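Fatty-acid-binding protein 1 (Arabidopsis thaliana, PDB 4DOO) binds fatty acids in plant plastids, preferring saturated ones, and may take part in alpha-linolenic acid metabolism. Local coordinates at residues V47-C51 / D52-K56. Sequence-based numbering, arbitrary orientation.
Sequences VYADC and DDVKK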
ATOM      1  N   VAL A  47       1.073   0.910   6.103  1.00 10.53           N
ATOM      2  CA  VAL A  47      -0.261   0.914   5.517  1.00 11.94           C
ATOM      3  C   VAL A  47      -1.259   1.540   6.487  1.00 11.29           C
ATOM      4  O   VAL A  47      -1.415   1.069   7.615  1.00 10.41           O
ATOM      5  CB  VAL A  47      -0.724  -0.518   5.177  1.00 14.46           C
ATOM      6  CG1 VAL A  47      -2.084  -0.472   4.490  1.00 12.67           C
ATOM      7  CG2 VAL A  47       0.304  -1.202   4.278  1.00 15.70           C
ATOM      8  N   TYR A  48      -1.925   2.600   6.026  1.00 12.87           N
ATOM      9  CA  TYR A  48      -2.911   3.337   6.818  1.00 12.98           C
ATOM     10  C   TYR A  48      -4.320   3.191   6.243  1.00 13.94           C
ATOM     11  O   TYR A  48      -4.491   3.113   5.032  1.00 15.97           O
ATOM     12  CB  TYR A  48      -2.581   4.831   6.836  1.00 14.60           C
ATOM     13  CG  TYR A  48      -1.262   5.199   7.463  1.00 13.18           C
ATOM     14  CD1 TYR A  48      -0.061   5.029   6.769  1.00 12.52           C
ATOM     15  CD2 TYR A  48      -1.215   5.739   8.745  1.00 10.75           C
ATOM     16  CE1 TYR A  48       1.155   5.392   7.336  1.00 10.79           C
ATOM     17  CE2 TYR A  48      -0.000   6.104   9.326  1.00 12.04           C
ATOM     18  CZ  TYR A  48       1.179   5.931   8.613  1.00 10.49           C
ATOM     19  OH  TYR A  48       2.383   6.291   9.179  1.00 14.49           O
ATOM     20  N   ALA A  49      -5.317   3.173   7.119  1.00 12.84           N
ATOM     21  CA  ALA A  49      -6.713   3.063   6.695  1.00 14.42           C
ATOM     22  C   ALA A  49      -7.579   4.011   7.528  1.00 14.85           C
ATOM     23  O   ALA A  49      -7.369   4.160   8.728  1.00 14.00           O
ATOM     24  CB  ALA A  49      -7.201   1.626   6.856  1.00 13.75           C
ATOM     25  N   ASP A  50      -8.545   4.655   6.880  1.00 16.74           N
ATOM     26  CA  ASP A  50      -9.445   5.580   7.561  1.00 17.22           C
ATOM     27  C   ASP A  50     -10.339   4.799   8.518  1.00 14.63           C
ATOM     28  O   ASP A  50     -11.029   3.860   8.117  1.00 14.96           O
ATOM     29  CB  ASP A  50     -10.298   6.336   6.537  1.00 17.70           C
ATOM     30  CG  ASP A  50     -11.283   7.285   7.189  1.00 22.36           C
ATOM     31  OD1 ASP A  50     -12.343   6.823   7.664  1.00 21.60           O
ATOM     32  OD2 ASP A  50     -10.990   8.497   7.239  1.00 24.89           O
ATOM     33  N   CYS A  51     -10.320   5.195   9.787  1.00 12.39           N
ATOM     34  CA  CYS A  51     -11.095   4.527  10.827  1.00 17.53           C
ATOM     35  C   CYS A  51     -12.586   4.439  10.561  1.00 16.89           C
ATOM     36  O   CYS A  51     -13.178   3.368  10.687  1.00 18.27           O
ATOM     37  CB  CYS A  51     -10.877   5.227  12.169  1.00 23.16           C
ATOM     38  SG  CYS A  51      -9.197   5.090  12.773  1.00 34.83           S
ATOM     39  N   ASP A  52     -13.198   5.565  10.208  1.00 17.59           N
ATOM     40  CA  ASP A  52     -14.636   5.573   9.956  1.00 17.83           C
ATOM     41  C   ASP A  52     -15.029   4.659   8.800  1.00 15.01           C
ATOM     42  O   ASP A  52     -16.040   3.965   8.871  1.00 17.18           O
ATOM     43  CB  ASP A  52     -15.130   6.994   9.673  1.00 22.64           C
ATOM     44  CG  ASP A  52     -14.959   7.922  10.865  1.00 30.19           C
ATOM     45  OD1 ASP A  52     -15.263   7.505  12.003  1.00 27.73           O
ATOM     46  OD2 ASP A  52     -14.530   9.077  10.659  1.00 35.86           O
ATOM     47  N   ASP A  53     -14.235   4.671   7.734  1.00 13.73           N
ATOM     48  CA  ASP A  53     -14.509   3.842   6.564  1.00 15.88           C
ATOM     49  C   ASP A  53     -14.453   2.361   6.922  1.00 16.30           C
ATOM     50  O   ASP A  53     -15.282   1.568   6.462  1.00 12.83           O
ATOM     51  CB  ASP A  53     -13.500   4.145   5.453  1.00 17.09           C
ATOM     52  CG  ASP A  53     -13.708   5.515   4.827  1.00 21.18           C
ATOM     53  OD1 ASP A  53     -12.818   5.963   4.078  1.00 17.91           O
ATOM     54  OD2 ASP A  53     -14.763   6.142   5.073  1.00 23.32           O
ATOM     55  N   VAL A  54     -13.470   1.984   7.736  1.00 16.32           N
ATOM     56  CA  VAL A  54     -13.344   0.591   8.152  1.00 14.11           C
ATOM     57  C   VAL A  54     -14.519   0.211   9.049  1.00 16.09           C
ATOM     58  O   VAL A  54     -15.104  -0.861   8.896  1.00 16.58           O
ATOM     59  CB  VAL A  54     -12.020   0.349   8.911  1.00 16.33           C
ATOM     60  CG1 VAL A  54     -11.990  -1.060   9.480  1.00 16.64           C
ATOM     61  CG2 VAL A  54     -10.848   0.551   7.968  1.00 16.70           C
ATOM     62  N   LYS A  55     -14.871   1.092   9.981  1.00 15.35           N
ATOM     63  CA  LYS A  55     -15.986   0.825  10.885  1.00 19.87           C
ATOM     64  C   LYS A  55     -17.282   0.610  10.110  1.00 19.25           C
ATOM     65  O   LYS A  55     -18.083  -0.251  10.463  1.00 20.25           O
ATOM     66  CB  LYS A  55     -16.169   1.981  11.877  1.00 21.53           C
ATOM     67  CG  LYS A  55     -15.030   2.143  12.860  1.00 28.53           C
ATOM     68  CD  LYS A  55     -15.279   3.309  13.808  1.00 32.04           C
ATOM     69  CE  LYS A  55     -14.137   3.460  14.802  1.00 34.88           C
ATOM     70  NZ  LYS A  55     -14.385   4.579  15.751  1.00 37.78           N
ATOM     71  N   LYS A  56     -17.484   1.384   9.049  1.00 18.61           N
ATOM     72  CA  LYS A  56     -18.698   1.253   8.254  1.00 21.40           C
ATOM     73  C   LYS A  56     -18.749  -0.081   7.509  1.00 19.59           C
ATOM     74  O   LYS A  56     -19.793  -0.729   7.460  1.00 19.52           O
ATOM     75  CB  LYS A  56     -18.820   2.410   7.258  1.00 24.06           C
ATOM     76  CG  LYS A  56     -20.075   2.327   6.404  1.00 25.19           C
ATOM     77  CD  LYS A  56     -20.238   3.526   5.493  1.00 32.08           C
ATOM     78  CE  LYS A  56     -21.452   3.350   4.595  1.00 34.43           C
ATOM     79  NZ  LYS A  56     -22.675   3.044   5.388  1.00 36.49           N
TER
HETATM   80  O   HOH W   1     -12.662  10.224   8.572  1.00 36.25           O
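Asp50 OD1 accepts a hydrogen bond from Asp53 N at 2.9 Å through its anti lone pair, the one turned away from OD2, while Asp52 N lies close by at 3.0 Å. With CG set anti to the backbone N (chi1 178°), beside the carbonyl carbon, the carboxylate of Asp50 faces the amides at the start of the helix. A water sits 2.7 Å from the other oxygen, Asp50 OD2, and within reach of Asp52 OD2, linking the two acidic side chains. The side chains of Asp50 and Asp53 cross at about a right angle, their carboxylate planes 34° apart, with OD1 of Asp50 3.6 Å from OD2 of Asp53; the salt bridge from Lys86 to Asp53 OD1 probably eases this crowding of negative charge. Here strand 39-50 of the antiparallel chalcone-isomerase-like sheet passes directly into helix 51-61, and Asp50 is the N-cap, an acidic group that probably also interacts favourably with the helix dipole. The backbone of the cap residue joins in: Val54 N donates to Asp50 O at 3.1 Å, and one residue on Lys55 N donates to Cys51 O at 2.9 Å, starting the regular helical pattern. On the apolar side, Val54 CG2 meets Ala49 CB at 4.0 Å, and Leu202 of helix 189-202 touches both Val54 and Cys51.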